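Local coordinates for protein pyridoxal kinase (Lactobacillus plantarum, PDB 3H74) that probably catalyses the ATP-dependent phosphorylation of pyridoxal to pyridoxal 5'-phosphate, at residues Q90-T93 / T94-Q98; A168-K171 / T172-A176; D215-A218 / A219-G223. All coordinates share one frame; numbering follows the deposited sequence.

Interaction 1. Residues Q90-T93 / T94-Q98; sequences QQIT and TYLEQ
In the helix of a beta-alpha-beta unit, helix 86-98, Ile92 and Leu96 sit one turn apart and run alongside each other in the same direction. The methyl CG2 of Ile92 comes within 3.6 Å of Leu96 CD1. Leu96 reaches this position with CG anti to its carbonyl carbon (chi1 -65°), which also lays Leu96 CG 3.2 Å from Ile92 O. The same turn carries the 2.9 Å bond from Leu96 N to Ile92 O. The helix connects strand 77-80 to strand 103-106 of the central mixed sheet, and its apolar side faces inward: Ile92 and Leu96 both touch Ile80, while the ring of Tyr95 stacks with Phe65 of helix 61-70. On the outer side, Thr94 is exposed. Thr94 N donates to Gln90 O at 3.2 Å, and the hydroxyl of Thr94, with OG1 between the backbone N and the carbonyl carbon (chi1 68°), turns back along the helix to give a weak 3.3 Å hydrogen bond to Gln91 O. Gln91 O is thus shared, since Tyr95 N also donates to it, at 3.1 Å. Thr93 turns its hydroxyl to Cys89 O one turn earlier, while its own carbonyl O accepts from Glu97 N at 3.2 Å.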
loop_
_atom_site.group_PDB
_atom_site.type_symbol
_atom_site.label_atom_id
_atom_site.label_comp_id
_atom_site.label_asym_id
_atom_site.label_seq_id
_atom_site.Cartn_x
_atom_site.Cartn_y
_atom_site.Cartn_z
ATOM N N GLN A 90 14.433 -8.494 -0.989
ATOM C CA GLN A 90 14.819 -9.905 -0.993
ATOM C C GLN A 90 14.637 -10.556 0.373
ATOM O O GLN A 90 14.103 -11.654 0.474
ATOM C CB GLN A 90 16.260 -10.062 -1.480
ATOM C CG GLN A 90 16.446 -9.662 -2.934
ATOM C CD GLN A 90 17.905 -9.568 -3.350
ATOM O OE1 GLN A 90 18.803 -9.493 -2.515
ATOM N NE2 GLN A 90 18.142 -9.557 -4.655
ATOM N N GLN A 91 15.060 -9.853 1.419
ATOM C CA GLN A 91 14.903 -10.340 2.790
ATOM C C GLN A 91 13.439 -10.555 3.145
ATOM O O GLN A 91 13.064 -11.587 3.699
ATOM C CB GLN A 91 15.521 -9.351 3.771
ATOM C CG GLN A 91 17.048 -9.318 3.737
ATOM C CD GLN A 91 17.698 -10.411 4.590
ATOM O OE1 GLN A 91 17.052 -11.026 5.446
ATOM N NE2 GLN A 91 18.981 -10.646 4.363
ATOM N N ILE A 92 12.607 -9.566 2.821
ATOM C CA ILE A 92 11.168 -9.666 3.072
ATOM C C ILE A 92 10.544 -10.831 2.292
ATOM O O ILE A 92 9.767 -11.605 2.843
ATOM C CB ILE A 92 10.439 -8.329 2.780
ATOM C CG1 ILE A 92 10.903 -7.255 3.767
ATOM C CG2 ILE A 92 8.908 -8.506 2.817
ATOM C CD1 ILE A 92 10.510 -5.839 3.374
ATOM N N THR A 93 10.915 -10.958 1.018
ATOM C CA THR A 93 10.362 -12.011 0.161
ATOM C C THR A 93 10.553 -13.401 0.785
ATOM O O THR A 93 9.606 -14.180 0.893
ATOM C CB THR A 93 10.963 -11.967 -1.265
ATOM O OG1 THR A 93 10.686 -10.696 -1.868
ATOM C CG2 THR A 93 10.364 -13.066 -2.146
ATOM N N THR A 94 11.769 -13.694 1.234
ATOM C CA THR A 94 12.031 -15.027 1.784
ATOM C C THR A 94 11.388 -15.223 3.160
ATOM O O THR A 94 10.913 -16.322 3.472
ATOM C CB THR A 94 13.521 -15.367 1.857
ATOM O OG1 THR A 94 14.142 -14.539 2.840
ATOM C CG2 THR A 94 14.200 -15.178 0.499
ATOM N N TYR A 95 11.334 -14.160 3.965
ATOM C CA TYR A 95 10.671 -14.254 5.262
ATOM C C TYR A 95 9.189 -14.596 5.101
ATOM O O TYR A 95 8.658 -15.472 5.784
ATOM C CB TYR A 95 10.851 -12.991 6.120
ATOM C CG TYR A 95 10.169 -13.167 7.445
ATOM C CD1 TYR A 95 10.705 -14.027 8.403
ATOM C CD2 TYR A 95 8.952 -12.538 7.725
ATOM C CE1 TYR A 95 10.079 -14.226 9.611
ATOM C CE2 TYR A 95 8.317 -12.735 8.938
ATOM C CZ TYR A 95 8.880 -13.586 9.871
ATOM O OH TYR A 95 8.244 -13.788 11.064
ATOM N N LEU A 96 8.528 -13.909 4.174
ATOM C CA LEU A 96 7.110 -14.155 3.918
ATOM C C LEU A 96 6.867 -15.593 3.456
ATOM O O LEU A 96 5.881 -16.221 3.848
ATOM C CB LEU A 96 6.568 -13.158 2.894
ATOM C CG LEU A 96 6.560 -11.688 3.324
ATOM C CD1 LEU A 96 6.235 -10.803 2.119
ATOM C CD2 LEU A 96 5.606 -11.421 4.489
ATOM N N GLU A 97 7.781 -16.099 2.635
ATOM C CA GLU A 97 7.715 -17.476 2.132
ATOM C C GLU A 97 7.811 -18.518 3.256
ATOM O O GLU A 97 7.257 -19.616 3.129
ATOM C CB GLU A 97 8.800 -17.703 1.071
ATOM C CG GLU A 97 8.780 -19.083 0.378
ATOM C CD GLU A 97 7.420 -19.468 -0.193
ATOM O OE1 GLU A 97 6.826 -18.675 -0.959
ATOM O OE2 GLU A 97 6.950 -20.584 0.118
ATOM N N GLN A 98 8.500 -18.175 4.350
ATOM C CA GLN A 98 8.594 -19.054 5.529
ATOM C C GLN A 98 7.272 -19.146 6.273
ATOM O O GLN A 98 7.045 -20.082 7.040
ATOM C CB GLN A 98 9.632 -18.538 6.529
ATOM C CG GLN A 98 11.079 -18.559 6.101
ATOM C CD GLN A 98 11.979 -17.876 7.131
ATOM O OE1 GLN A 98 13.077 -17.436 6.808
ATOM N NE2 GLN A 98 11.507 -17.775 8.373
#

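Interaction 2. Residues A168-K171 / T172-A176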
loop_
_atom_site.group_PDB
_atom_site.type_symbol
_atom_site.label_atom_id
_atom_site.label_comp_id
_atom_site.label_asym_id
_atom_site.label_seq_id
_atom_site.Cartn_x
_atom_site.Cartn_y
_atom_site.Cartn_z
ATOM N N ALA A 168 -0.720 -12.062 -14.611
ATOM C CA ALA A 168 -0.017 -13.303 -14.933
ATOM C C ALA A 168 1.343 -13.402 -14.228
ATOM O O ALA A 168 1.909 -14.490 -14.127
ATOM C CB ALA A 168 0.126 -13.464 -16.433
ATOM N N GLN A 169 1.842 -12.265 -13.732
ATOM C CA GLN A 169 3.055 -12.184 -12.902
ATOM C C GLN A 169 2.767 -12.428 -11.435
ATOM O O GLN A 169 3.620 -12.180 -10.570
ATOM C CB GLN A 169 3.612 -10.783 -12.939
ATOM C CG GLN A 169 4.297 -10.361 -14.188
ATOM C CD GLN A 169 5.018 -9.055 -13.967
ATOM O OE1 GLN A 169 5.448 -8.753 -12.847
ATOM N NE2 GLN A 169 5.147 -8.264 -15.019
ATOM N N LEU A 170 1.540 -12.827 -11.154
ATOM C CA LEU A 170 1.130 -13.130 -9.807
ATOM C C LEU A 170 0.792 -14.610 -9.758
ATOM O O LEU A 170 0.548 -15.236 -10.804
ATOM C CB LEU A 170 -0.075 -12.264 -9.421
ATOM C CG LEU A 170 0.066 -10.731 -9.530
ATOM C CD1 LEU A 170 -1.239 -10.033 -9.153
ATOM C CD2 LEU A 170 1.229 -10.172 -8.687
ATOM N N LYS A 171 0.798 -15.176 -8.558
ATOM C CA LYS A 171 0.365 -16.553 -8.358
ATOM C C LYS A 171 -1.082 -16.734 -8.827
ATOM O O LYS A 171 -1.821 -15.758 -9.000
ATOM C CB LYS A 171 0.488 -16.939 -6.884
ATOM C CG LYS A 171 -0.486 -16.201 -5.981
ATOM C CD LYS A 171 -0.362 -16.639 -4.547
ATOM C CE LYS A 171 -1.390 -15.931 -3.699
ATOM N NZ LYS A 171 -1.225 -16.277 -2.267
ATOM N N THR A 172 -1.476 -17.987 -9.034
ATOM C CA THR A 172 -2.832 -18.304 -9.461
ATOM C C THR A 172 -3.844 -17.780 -8.435
ATOM O O THR A 172 -3.669 -17.970 -7.233
ATOM C CB THR A 172 -3.013 -19.831 -9.655
ATOM O OG1 THR A 172 -1.893 -20.360 -10.379
ATOM C CG2 THR A 172 -4.307 -20.132 -10.406
ATOM N N GLY A 173 -4.887 -17.111 -8.922
ATOM C CA GLY A 173 -5.970 -16.623 -8.067
ATOM C C GLY A 173 -5.783 -15.230 -7.476
ATOM O O GLY A 173 -6.707 -14.685 -6.875
ATOM N N ALA A 174 -4.591 -14.658 -7.649
ATOM C CA ALA A 174 -4.267 -13.331 -7.101
ATOM C C ALA A 174 -4.872 -12.210 -7.938
ATOM O O ALA A 174 -5.358 -12.451 -9.049
ATOM C CB ALA A 174 -2.770 -13.165 -6.993
ATOM N N HIS A 175 -4.836 -10.987 -7.411
ATOM C CA HIS A 175 -5.494 -9.842 -8.032
ATOM C C HIS A 175 -4.574 -8.653 -8.176
ATOM O O HIS A 175 -4.011 -8.171 -7.181
ATOM C CB HIS A 175 -6.686 -9.403 -7.185
ATOM C CG HIS A 175 -7.627 -10.510 -6.866
ATOM N ND1 HIS A 175 -8.521 -11.004 -7.790
ATOM C CD2 HIS A 175 -7.805 -11.236 -5.739
ATOM C CE1 HIS A 175 -9.215 -11.986 -7.241
ATOM N NE2 HIS A 175 -8.798 -12.150 -5.999
ATOM N N ALA A 176 -4.444 -8.158 -9.403
ATOM C CA ALA A 176 -3.795 -6.885 -9.660
ATOM C C ALA A 176 -4.868 -5.794 -9.651
ATOM O O ALA A 176 -5.861 -5.873 -10.378
ATOM C CB ALA A 176 -3.074 -6.923 -10.995
#
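Leu170 and Ala174 meet through their beta carbons, with Leu170 CB 3.7 Å from Ala174 CB, where the chain folds back on itself ahead of strand 175-176. The leucine then runs on along the returning chain. With CG anti to the carbonyl carbon (chi1 -56°) and an extended second torsion, Leu170 CD1 reaches the peptide between His175 and Ala176, 3.7 Å from Ala176 N, and lies 4.1 Å from Ala176 CB. One branched side chain therefore lies against both the alanine at the end of the turn and the one in the strand.

The reversal itself is a type II beta turn from Lys171 to Ala174, closed by Ala174 N donating to Lys171 O at 3.3 Å. The N-H points well at the oxygen (160°), but the donor stands above the carbonyl plane, away from a lone pair. Gly173 occupies the third position with a positive phi of 89°, where any beta carbon would collide with the carbonyl O of Thr172. Gly173 O stands 3.4 Å above the plane of the His175 ring, nearer its border than its middle.

Further out, strand 175-176 pairs in parallel with strand 137-138 at the edge of the central sheet, and Leu170 and Ala176 both touch Ile138. Gln167, at the end of the preceding helix, accepts the N-H of Ala176 through OE1. Lys171 starts with CG between the backbone N and the carbonyl carbon, then extends fully to place NZ in a salt bridge with Asp136. Apolar and ionic contacts therefore both join the turn to the sheet edge: the buried leucine and alanines pack on the side of Ile138, while the lysine ties the turn to the chain leading into strand 137-138.

Interaction 3. Residues D215-A218 / A219-G223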
loop_
_atom_site.group_PDB
_atom_site.type_symbol
_atom_site.label_atom_id
_atom_site.label_comp_id
_atom_site.label_asym_id
_atom_site.label_seq_id
_atom_site.Cartn_x
_atom_site.Cartn_y
_atom_site.Cartn_z
ATOM N N ASP A 215 -0.949 5.020 1.234
ATOM C CA ASP A 215 -0.685 4.204 2.421
ATOM C C ASP A 215 -1.976 3.872 3.162
ATOM O O ASP A 215 -2.162 2.747 3.620
ATOM C CB ASP A 215 0.275 4.913 3.396
ATOM C CG ASP A 215 1.704 5.027 2.876
ATOM O OD1 ASP A 215 2.226 4.048 2.284
ATOM O OD2 ASP A 215 2.323 6.095 3.142
ATOM N N THR A 216 -2.861 4.853 3.294
ATOM C CA THR A 216 -4.111 4.648 4.001
ATOM C C THR A 216 -5.037 3.730 3.203
ATOM O O THR A 216 -5.666 2.838 3.770
ATOM C CB THR A 216 -4.747 5.991 4.335
ATOM O OG1 THR A 216 -3.842 6.714 5.184
ATOM C CG2 THR A 216 -6.075 5.802 5.052
ATOM N N LEU A 217 -5.107 3.924 1.890
ATOM C CA LEU A 217 -5.873 3.015 1.046
ATOM C C LEU A 217 -5.418 1.571 1.219
ATOM O O LEU A 217 -6.243 0.664 1.397
ATOM C CB LEU A 217 -5.762 3.422 -0.421
ATOM C CG LEU A 217 -6.609 2.601 -1.403
ATOM C CD1 LEU A 217 -8.096 2.901 -1.284
ATOM C CD2 LEU A 217 -6.143 2.845 -2.831
ATOM N N ALA A 218 -4.103 1.359 1.175
ATOM C CA ALA A 218 -3.565 0.014 1.301
ATOM C C ALA A 218 -3.890 -0.599 2.657
ATOM O O ALA A 218 -4.248 -1.769 2.739
ATOM C CB ALA A 218 -2.083 0.007 1.057
ATOM N N ALA A 219 -3.758 0.189 3.726
ATOM C CA ALA A 219 -4.077 -0.304 5.063
ATOM C C ALA A 219 -5.548 -0.704 5.165
ATOM O O ALA A 219 -5.875 -1.745 5.725
ATOM C CB ALA A 219 -3.710 0.729 6.134
ATOM N N VAL A 220 -6.432 0.134 4.631
ATOM C CA VAL A 220 -7.866 -0.161 4.670
ATOM C C VAL A 220 -8.205 -1.417 3.872
ATOM O O VAL A 220 -8.947 -2.277 4.339
ATOM C CB VAL A 220 -8.707 1.050 4.210
ATOM C CG1 VAL A 220 -10.150 0.663 4.008
ATOM C CG2 VAL A 220 -8.594 2.180 5.226
ATOM N N ILE A 221 -7.642 -1.524 2.676
ATOM C CA ILE A 221 -7.883 -2.702 1.845
ATOM C C ILE A 221 -7.393 -3.982 2.531
ATOM O O ILE A 221 -8.136 -4.970 2.629
ATOM C CB ILE A 221 -7.258 -2.526 0.447
ATOM C CG1 ILE A 221 -8.040 -1.474 -0.351
ATOM C CG2 ILE A 221 -7.186 -3.863 -0.313
ATOM C CD1 ILE A 221 -7.414 -1.067 -1.669
ATOM N N ALA A 222 -6.163 -3.957 3.046
ATOM C CA ALA A 222 -5.633 -5.116 3.750
ATOM C C ALA A 222 -6.493 -5.448 4.958
ATOM O O ALA A 222 -6.784 -6.626 5.202
ATOM C CB ALA A 222 -4.196 -4.890 4.160
ATOM N N GLY A 223 -6.898 -4.426 5.716
ATOM C CA GLY A 223 -7.714 -4.636 6.903
ATOM C C GLY A 223 -9.058 -5.263 6.591
ATOM O O GLY A 223 -9.518 -6.165 7.299
#
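Leu217 and Ile221 meet one turn apart on helix 213-226, and their side chains cross obliquely. This buried helix opens in the Gly-Thr-Gly-Asp motif of the ribokinase clan, which ends at Asp215; in relatives the motif's aspartate is the probable catalytic base. Here a histidine of the C-terminal His tag, His281, hydrogen-bonds to Asp215 OD1.

Different first torsions bring the pair together: Leu217 carries CG anti to its backbone N (chi1 -176°), whereas Ile221 sets CG1 anti to its carbonyl carbon (chi1 -70°) and extends CD1 from there. Ile221 CD1 comes 3.8 Å from Leu217 CG. The isoleucine follows the backbone of the preceding turn, with Ile221 CG1 3.3 Å from Leu217 O, the same oxygen that accepts the N-H of Ile221 at 2.9 Å.

Val220 faces a different side, and Val220 CG2 packs 3.3 Å from Thr216 O. Helix 231-251 covers both valine and isoleucine through Ala238, while Leu266 of helix 264-274 touches both Val220 and Thr216. Thr216 turns its hydroxyl back to Gly212 O. Ala222 N bonds to Ala218 O at 2.9 Å, while the methyl CB of Ala222 touches that same oxygen at 3.4 Å.

How the interactions relate
From the N terminus the three contacts come in series, and none nests in or crosses another. Interaction 1 closes one helical turn after another within helix 86-98, the connection between strands 77-80 and 103-106. Interaction 2 closes a tight turn where the loop after helix 159-167 enters strand 175-176, the outermost strand at that edge of the central sheet. Interaction 3 again runs along a helix, 213-226, near the centre of the chain. No two of them touch; interactions 1 and 2 approach to about 8 Å between nearest atoms. Leu131 and Ile132, successive residues, reach Ile92 and Leu170 respectively. Ile138 touches interaction 2, and the next residue, Leu139, touches interaction 3.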